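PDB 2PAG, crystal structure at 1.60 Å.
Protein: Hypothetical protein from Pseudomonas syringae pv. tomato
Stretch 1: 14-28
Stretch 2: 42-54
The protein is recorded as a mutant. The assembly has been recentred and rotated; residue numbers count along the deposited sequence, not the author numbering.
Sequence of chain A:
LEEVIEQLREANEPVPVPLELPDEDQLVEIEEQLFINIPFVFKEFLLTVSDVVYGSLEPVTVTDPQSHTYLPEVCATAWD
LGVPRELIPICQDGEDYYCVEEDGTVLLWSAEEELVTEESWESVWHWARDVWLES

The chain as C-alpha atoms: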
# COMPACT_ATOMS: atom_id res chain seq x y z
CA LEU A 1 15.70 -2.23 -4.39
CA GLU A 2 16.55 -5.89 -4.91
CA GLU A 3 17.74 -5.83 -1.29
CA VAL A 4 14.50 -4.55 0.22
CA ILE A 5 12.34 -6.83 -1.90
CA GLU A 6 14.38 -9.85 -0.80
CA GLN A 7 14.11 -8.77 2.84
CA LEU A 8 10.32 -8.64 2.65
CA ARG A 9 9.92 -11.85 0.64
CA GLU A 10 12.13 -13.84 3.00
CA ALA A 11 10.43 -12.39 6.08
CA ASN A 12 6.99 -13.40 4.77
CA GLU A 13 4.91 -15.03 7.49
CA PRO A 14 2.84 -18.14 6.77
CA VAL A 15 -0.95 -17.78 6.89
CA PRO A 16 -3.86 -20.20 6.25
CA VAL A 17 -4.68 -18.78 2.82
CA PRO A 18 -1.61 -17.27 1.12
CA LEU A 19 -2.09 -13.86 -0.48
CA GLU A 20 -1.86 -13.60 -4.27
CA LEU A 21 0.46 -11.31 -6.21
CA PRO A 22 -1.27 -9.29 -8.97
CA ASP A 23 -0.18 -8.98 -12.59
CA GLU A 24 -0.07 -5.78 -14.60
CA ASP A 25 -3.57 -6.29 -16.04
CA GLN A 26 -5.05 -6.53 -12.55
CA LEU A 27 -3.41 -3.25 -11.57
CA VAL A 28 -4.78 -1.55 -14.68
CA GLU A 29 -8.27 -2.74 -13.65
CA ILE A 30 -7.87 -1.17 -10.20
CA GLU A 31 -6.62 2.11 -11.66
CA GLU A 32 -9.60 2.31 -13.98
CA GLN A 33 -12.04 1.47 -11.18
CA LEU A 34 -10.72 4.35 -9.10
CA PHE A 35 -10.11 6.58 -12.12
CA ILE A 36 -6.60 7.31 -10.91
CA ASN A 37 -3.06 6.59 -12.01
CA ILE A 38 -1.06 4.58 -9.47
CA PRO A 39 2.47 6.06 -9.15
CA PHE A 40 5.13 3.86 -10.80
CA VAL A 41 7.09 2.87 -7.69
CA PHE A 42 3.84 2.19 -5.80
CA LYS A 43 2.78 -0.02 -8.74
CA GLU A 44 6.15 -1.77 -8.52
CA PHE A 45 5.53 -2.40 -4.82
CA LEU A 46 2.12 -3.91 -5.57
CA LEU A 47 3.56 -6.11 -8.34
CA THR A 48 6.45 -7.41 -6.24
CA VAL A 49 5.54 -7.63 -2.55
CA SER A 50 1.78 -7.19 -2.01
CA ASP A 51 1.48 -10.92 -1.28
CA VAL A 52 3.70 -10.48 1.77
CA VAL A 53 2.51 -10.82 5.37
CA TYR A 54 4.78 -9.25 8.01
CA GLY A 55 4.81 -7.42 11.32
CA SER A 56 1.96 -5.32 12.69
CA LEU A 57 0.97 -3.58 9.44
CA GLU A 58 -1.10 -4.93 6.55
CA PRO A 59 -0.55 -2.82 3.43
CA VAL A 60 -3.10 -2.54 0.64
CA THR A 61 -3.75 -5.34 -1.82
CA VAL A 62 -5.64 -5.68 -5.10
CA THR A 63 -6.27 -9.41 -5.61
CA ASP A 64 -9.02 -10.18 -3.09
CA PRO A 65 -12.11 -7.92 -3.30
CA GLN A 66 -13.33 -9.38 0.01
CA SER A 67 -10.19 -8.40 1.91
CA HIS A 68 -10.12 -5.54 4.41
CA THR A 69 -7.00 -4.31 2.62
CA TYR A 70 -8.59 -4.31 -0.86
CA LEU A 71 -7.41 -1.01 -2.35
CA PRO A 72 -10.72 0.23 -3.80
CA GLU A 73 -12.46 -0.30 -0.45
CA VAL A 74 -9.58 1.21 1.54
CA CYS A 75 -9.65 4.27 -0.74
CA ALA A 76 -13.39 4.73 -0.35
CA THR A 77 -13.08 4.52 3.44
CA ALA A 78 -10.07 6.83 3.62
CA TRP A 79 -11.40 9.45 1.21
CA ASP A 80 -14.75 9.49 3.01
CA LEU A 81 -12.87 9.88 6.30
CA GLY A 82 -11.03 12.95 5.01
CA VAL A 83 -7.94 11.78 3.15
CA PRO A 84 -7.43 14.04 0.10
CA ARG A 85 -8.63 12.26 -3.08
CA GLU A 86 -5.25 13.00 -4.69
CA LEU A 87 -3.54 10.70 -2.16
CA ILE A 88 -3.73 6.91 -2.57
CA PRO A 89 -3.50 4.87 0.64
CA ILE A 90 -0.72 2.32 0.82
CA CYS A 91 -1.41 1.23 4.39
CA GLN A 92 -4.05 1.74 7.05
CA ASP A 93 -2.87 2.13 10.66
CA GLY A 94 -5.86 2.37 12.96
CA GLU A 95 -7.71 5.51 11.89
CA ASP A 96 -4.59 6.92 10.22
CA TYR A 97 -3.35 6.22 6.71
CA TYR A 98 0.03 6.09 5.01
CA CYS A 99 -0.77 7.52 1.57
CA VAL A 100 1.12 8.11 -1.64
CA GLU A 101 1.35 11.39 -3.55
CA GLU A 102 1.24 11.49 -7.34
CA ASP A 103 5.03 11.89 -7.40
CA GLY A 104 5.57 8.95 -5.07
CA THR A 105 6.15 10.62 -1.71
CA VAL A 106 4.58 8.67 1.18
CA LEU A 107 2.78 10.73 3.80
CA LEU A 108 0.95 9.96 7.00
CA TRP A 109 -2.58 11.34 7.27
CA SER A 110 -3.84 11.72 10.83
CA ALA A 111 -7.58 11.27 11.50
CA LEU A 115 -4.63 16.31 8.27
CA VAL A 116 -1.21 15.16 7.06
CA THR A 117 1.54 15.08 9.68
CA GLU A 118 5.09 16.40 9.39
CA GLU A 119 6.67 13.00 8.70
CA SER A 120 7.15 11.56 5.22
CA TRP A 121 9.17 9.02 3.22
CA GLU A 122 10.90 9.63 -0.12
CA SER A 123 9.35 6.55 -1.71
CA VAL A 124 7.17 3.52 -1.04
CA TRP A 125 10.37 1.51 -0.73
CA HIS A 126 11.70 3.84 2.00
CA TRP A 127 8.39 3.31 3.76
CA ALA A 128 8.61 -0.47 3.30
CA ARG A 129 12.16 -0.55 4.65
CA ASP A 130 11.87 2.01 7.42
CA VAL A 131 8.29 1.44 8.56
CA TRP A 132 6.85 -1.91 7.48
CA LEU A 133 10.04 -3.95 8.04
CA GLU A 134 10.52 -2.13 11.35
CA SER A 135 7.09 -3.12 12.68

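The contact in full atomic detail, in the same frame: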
# COMPACT_ATOMS: atom_id res chain seq x y z
N PRO A 14 3.87 -17.23 7.26
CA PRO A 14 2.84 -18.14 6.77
C PRO A 14 1.46 -17.83 7.34
O PRO A 14 1.33 -17.43 8.50
CB PRO A 14 3.36 -19.52 7.21
CG PRO A 14 4.15 -19.21 8.44
CD PRO A 14 4.89 -17.96 8.04
N VAL A 15 0.44 -18.00 6.50
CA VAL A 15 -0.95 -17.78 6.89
C VAL A 15 -1.77 -18.91 6.28
O VAL A 15 -1.29 -19.61 5.39
CB VAL A 15 -1.49 -16.41 6.37
CG1 VAL A 15 -0.81 -15.27 7.12
CG2 VAL A 15 -1.26 -16.28 4.88
N PRO A 16 -3.00 -19.12 6.77
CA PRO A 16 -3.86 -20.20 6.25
C PRO A 16 -4.05 -20.14 4.74
O PRO A 16 -3.83 -21.14 4.04
CB PRO A 16 -5.17 -19.99 7.01
CG PRO A 16 -4.70 -19.43 8.31
CD PRO A 16 -3.68 -18.41 7.86
N VAL A 17 -4.46 -18.98 4.25
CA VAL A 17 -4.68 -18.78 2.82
C VAL A 17 -3.69 -17.74 2.34
O VAL A 17 -3.84 -16.55 2.60
CB VAL A 17 -6.11 -18.28 2.53
CG1 VAL A 17 -6.31 -18.12 1.03
CG2 VAL A 17 -7.13 -19.24 3.10
N PRO A 18 -2.63 -18.18 1.64
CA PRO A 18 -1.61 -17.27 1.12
C PRO A 18 -2.21 -16.17 0.24
O PRO A 18 -3.17 -16.39 -0.49
CB PRO A 18 -0.69 -18.20 0.34
CG PRO A 18 -0.77 -19.47 1.12
CD PRO A 18 -2.26 -19.58 1.37
N LEU A 19 -1.63 -14.98 0.33
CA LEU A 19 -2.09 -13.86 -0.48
C LEU A 19 -1.55 -14.04 -1.90
O LEU A 19 -0.49 -14.64 -2.10
CB LEU A 19 -1.57 -12.55 0.09
CG LEU A 19 -1.94 -12.20 1.53
CD1 LEU A 19 -1.35 -10.83 1.87
CD2 LEU A 19 -3.45 -12.18 1.70
N GLU A 20 -2.27 -13.50 -2.88
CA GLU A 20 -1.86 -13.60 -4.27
C GLU A 20 -1.21 -12.31 -4.75
O GLU A 20 -1.56 -11.22 -4.30
CB GLU A 20 -3.06 -13.92 -5.16
CG GLU A 20 -3.75 -15.22 -4.81
CD GLU A 20 -4.88 -15.55 -5.77
OE1 GLU A 20 -5.75 -14.68 -5.98
OE2 GLU A 20 -4.89 -16.69 -6.30
N LEU A 21 -0.24 -12.46 -5.65
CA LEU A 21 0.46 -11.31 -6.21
C LEU A 21 -0.26 -10.98 -7.52
O LEU A 21 -0.52 -11.86 -8.33
CB LEU A 21 1.92 -11.68 -6.47
CG LEU A 21 2.90 -10.55 -6.76
CD1 LEU A 21 2.98 -9.62 -5.55
CD2 LEU A 21 4.27 -11.13 -7.08
N PRO A 22 -0.58 -9.69 -7.74
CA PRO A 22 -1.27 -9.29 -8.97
C PRO A 22 -0.35 -9.17 -10.18
O PRO A 22 0.87 -9.11 -10.03
CB PRO A 22 -1.85 -7.93 -8.60
CG PRO A 22 -0.74 -7.35 -7.75
CD PRO A 22 -0.37 -8.53 -6.86
N ASP A 23 -0.94 -9.16 -11.36
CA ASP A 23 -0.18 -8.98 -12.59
C ASP A 23 -0.53 -7.58 -13.07
O ASP A 23 -1.42 -6.93 -12.52
CB ASP A 23 -0.56 -10.02 -13.65
CG ASP A 23 -2.05 -10.15 -13.86
OD1 ASP A 23 -2.73 -9.11 -14.00
OD2 ASP A 23 -2.54 -11.29 -13.90
N GLU A 24 0.17 -7.11 -14.09
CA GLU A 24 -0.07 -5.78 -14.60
C GLU A 24 -1.51 -5.50 -15.02
O GLU A 24 -2.02 -4.41 -14.77
CB GLU A 24 0.90 -5.48 -15.74
CG GLU A 24 2.34 -5.38 -15.25
CD GLU A 24 3.33 -5.07 -16.35
OE1 GLU A 24 3.54 -5.93 -17.23
OE2 GLU A 24 3.89 -3.95 -16.34
N ASP A 25 -2.18 -6.48 -15.62
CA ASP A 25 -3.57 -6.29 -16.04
C ASP A 25 -4.49 -6.02 -14.85
O ASP A 25 -5.41 -5.20 -14.94
CB ASP A 25 -4.08 -7.52 -16.80
CG ASP A 25 -3.39 -7.72 -18.13
OD1 ASP A 25 -3.43 -6.80 -18.97
OD2 ASP A 25 -2.79 -8.80 -18.33
N GLN A 26 -4.24 -6.72 -13.75
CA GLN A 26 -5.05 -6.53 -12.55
C GLN A 26 -4.87 -5.12 -12.01
O GLN A 26 -5.82 -4.50 -11.55
CB GLN A 26 -4.69 -7.58 -11.49
CG GLN A 26 -5.30 -8.96 -11.78
CD GLN A 26 -4.83 -10.04 -10.82
OE1 GLN A 26 -3.64 -10.37 -10.78
NE2 GLN A 26 -5.76 -10.60 -10.05
N LEU A 27 -3.64 -4.60 -12.06
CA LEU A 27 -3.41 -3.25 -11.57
C LEU A 27 -4.11 -2.23 -12.46
O LEU A 27 -4.65 -1.24 -11.97
CB LEU A 27 -1.91 -2.94 -11.49
CG LEU A 27 -1.25 -3.45 -10.21
CD1 LEU A 27 -1.28 -4.97 -10.17
CD2 LEU A 27 0.18 -2.95 -10.15
N VAL A 28 -4.10 -2.47 -13.77
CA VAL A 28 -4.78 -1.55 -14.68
C VAL A 28 -6.27 -1.51 -14.31
O VAL A 28 -6.87 -0.44 -14.28
CB VAL A 28 -4.61 -1.96 -16.16
CG1 VAL A 28 -5.55 -1.14 -17.04
CG2 VAL A 28 -3.18 -1.73 -16.60
N PHE A 42 4.92 2.80 -6.57
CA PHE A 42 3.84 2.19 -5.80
C PHE A 42 3.35 0.95 -6.58
O PHE A 42 3.11 -0.11 -6.01
CB PHE A 42 2.71 3.21 -5.61
CG PHE A 42 1.62 2.79 -4.66
CD1 PHE A 42 1.62 1.55 -4.05
CD2 PHE A 42 0.57 3.67 -4.39
CE1 PHE A 42 0.59 1.18 -3.17
CE2 PHE A 42 -0.45 3.32 -3.53
CZ PHE A 42 -0.45 2.07 -2.91
N LYS A 43 3.22 1.09 -7.90
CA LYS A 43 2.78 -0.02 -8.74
C LYS A 43 3.79 -1.15 -8.65
O LYS A 43 3.43 -2.33 -8.63
CB LYS A 43 2.63 0.46 -10.18
CG LYS A 43 2.00 -0.54 -11.12
CD LYS A 43 1.41 0.16 -12.34
CE LYS A 43 2.46 0.98 -13.08
NZ LYS A 43 1.88 1.69 -14.26
N GLU A 44 5.07 -0.79 -8.62
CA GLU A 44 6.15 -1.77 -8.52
C GLU A 44 6.03 -2.53 -7.20
O GLU A 44 6.19 -3.75 -7.16
CB GLU A 44 7.49 -1.04 -8.60
CG GLU A 44 8.71 -1.94 -8.56
CD GLU A 44 9.97 -1.14 -8.77
OE1 GLU A 44 10.23 -0.23 -7.96
OE2 GLU A 44 10.69 -1.42 -9.75
N PHE A 45 5.72 -1.80 -6.13
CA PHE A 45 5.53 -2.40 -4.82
C PHE A 45 4.38 -3.43 -4.90
O PHE A 45 4.51 -4.58 -4.48
CB PHE A 45 5.20 -1.29 -3.82
CG PHE A 45 4.73 -1.77 -2.48
CD1 PHE A 45 5.64 -1.96 -1.44
CD2 PHE A 45 3.38 -1.99 -2.24
CE1 PHE A 45 5.20 -2.35 -0.18
CE2 PHE A 45 2.92 -2.38 -0.98
CZ PHE A 45 3.84 -2.56 0.06
N LEU A 46 3.26 -3.01 -5.46
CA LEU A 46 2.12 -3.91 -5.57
C LEU A 46 2.43 -5.16 -6.41
O LEU A 46 1.98 -6.26 -6.09
CB LEU A 46 0.93 -3.17 -6.17
CG LEU A 46 0.35 -2.06 -5.30
CD1 LEU A 46 -0.73 -1.32 -6.07
CD2 LEU A 46 -0.22 -2.64 -4.01
N LEU A 47 3.22 -4.99 -7.46
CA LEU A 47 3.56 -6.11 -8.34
C LEU A 47 4.64 -7.03 -7.82
O LEU A 47 4.83 -8.13 -8.35
CB LEU A 47 3.97 -5.57 -9.72
CG LEU A 47 2.89 -4.88 -10.54
CD1 LEU A 47 3.52 -4.06 -11.66
CD2 LEU A 47 1.93 -5.93 -11.11
N THR A 48 5.35 -6.61 -6.77
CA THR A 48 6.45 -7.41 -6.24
C THR A 48 6.34 -7.91 -4.81
O THR A 48 6.92 -8.95 -4.48
CB THR A 48 7.77 -6.63 -6.35
OG1 THR A 48 7.72 -5.45 -5.54
CG2 THR A 48 8.01 -6.23 -7.78
N VAL A 49 5.63 -7.20 -3.94
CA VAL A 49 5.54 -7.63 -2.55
C VAL A 49 4.16 -7.57 -1.88
O VAL A 49 4.06 -7.80 -0.68
CB VAL A 49 6.54 -6.84 -1.67
CG1 VAL A 49 7.96 -7.07 -2.17
CG2 VAL A 49 6.23 -5.35 -1.70
N SER A 50 3.10 -7.29 -2.64
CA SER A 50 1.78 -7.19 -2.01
C SER A 50 1.19 -8.53 -1.57
O SER A 50 0.06 -8.57 -1.07
CB SER A 50 0.78 -6.42 -2.90
OG SER A 50 0.44 -7.10 -4.10
N ASP A 51 1.94 -9.61 -1.74
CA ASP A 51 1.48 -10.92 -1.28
C ASP A 51 2.18 -11.25 0.04
O ASP A 51 2.00 -12.34 0.60
CB ASP A 51 1.78 -12.01 -2.33
CG ASP A 51 3.27 -12.18 -2.58
OD1 ASP A 51 4.01 -11.19 -2.49
OD2 ASP A 51 3.69 -13.32 -2.89
N VAL A 52 2.95 -10.30 0.53
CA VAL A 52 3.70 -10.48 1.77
C VAL A 52 2.93 -10.14 3.05
O VAL A 52 2.17 -9.15 3.12
CB VAL A 52 5.02 -9.65 1.75
CG1 VAL A 52 5.71 -9.71 3.10
CG2 VAL A 52 5.94 -10.19 0.66
N VAL A 53 3.12 -10.98 4.06
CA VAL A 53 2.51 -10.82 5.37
C VAL A 53 3.68 -10.64 6.34
O VAL A 53 4.56 -11.50 6.41
CB VAL A 53 1.70 -12.08 5.76
CG1 VAL A 53 1.09 -11.90 7.13
CG2 VAL A 53 0.63 -12.34 4.71
N TYR A 54 3.70 -9.52 7.06
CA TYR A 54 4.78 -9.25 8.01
C TYR A 54 4.47 -8.17 9.04
O TYR A 54 3.83 -7.16 8.74
CB TYR A 54 6.05 -8.83 7.28
CG TYR A 54 7.18 -8.51 8.25
CD1 TYR A 54 7.97 -9.53 8.77
CD2 TYR A 54 7.39 -7.21 8.70
CE1 TYR A 54 8.94 -9.27 9.73
CE2 TYR A 54 8.36 -6.93 9.66
CZ TYR A 54 9.13 -7.97 10.17
OH TYR A 54 10.08 -7.71 11.13
O HOH W 1 1.02 -14.70 1.59
O HOH W 2 -2.28 -9.60 -2.18
O HOH W 3 3.39 -9.28 -10.51

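Stretch 1 is irregular loop from Pro-14 to Asp-23, turning at Pro-16, and enters a helix at Glu-24; stretch 2 opens within a helix already under way at Phe-42, followed by a type I turn, Val-49 to Val-52, and a short tail. The two run in opposing senses, so that Leu-19 lies beside Asp-51 (CA to CA 4.7 Å), Pro-22 beside Leu-47 (CA to CA 5.8 Å) and Leu-27 beside Lys-43 (CA to CA 7.5 Å). No direct hydrogen bond crosses the contact; apolar packing and three bridging waters join the stretches, burying 672 Å² in all.

The contact opens with Val-15, whose CG1 meets CG1 of Val-53 at 3.9 Å, while Pro-16, Val-17 and Pro-18 bulge out of contact. Leu-19 returns toward stretch 2: its CD1 packs on CG2 of Val-53 at 3.8 Å, and its carbonyl O lies 3.5 Å from CB of Asp-51. Here the backbones are close but linked through solvent. Water 1 accepts from Leu-19 N (2.9 Å from its O) and donates to Asp-51 O (2.7 Å from the same water O). Water 2 donates to two carbonyls, its O standing 2.8 Å from both Glu-20 O and Ser-50 O; the side chain of Glu-20 starts away from stretch 2.

Leu-21 leaves its backbone sideways, but its t, p rotamer carries the methyls onto the backbone of Leu-46, Leu-47 and the turn. CD2 lies 3.3 Å from Leu-47 O, and CD1 is 3.5 Å from Leu-46 O and 3.7 Å from Ser-50 N, so this leucine packs largely against backbone. Buried Pro-22 sets its CD 3.2 Å from OG of Ser-50, a hydroxyl that donates to Leu-46 O (OG to O 2.7 Å) within its own stretch. Water 3 donates to both Pro-22 O (2.6 Å from the water O) and Leu-47 O (2.8 Å from the water O).

Asp-23 caps the helix of stretch 1: its OD1 accepts from Gln-26 N at 2.8 Å, and Gln-26 OE1 reciprocates by accepting from Asp-23 N at 3.0 Å. Leu-47 reaches this helix start with the end of its side chain, CD2 lying 3.7 Å from Glu-24 N, while CG of Glu-24 is 4.0 Å from Leu-47 CD1.

Leu-27 points toward stretch 2 and closes the contact. Its CD2 lies 3.2 Å from CG of Lys-43, an encounter with the aliphatic part of the lysine, 3.3 Å from CG of Leu-47 and 4.1 Å from CB of Leu-46. The helix axes, inclined at 131°, approach to 10.5 Å.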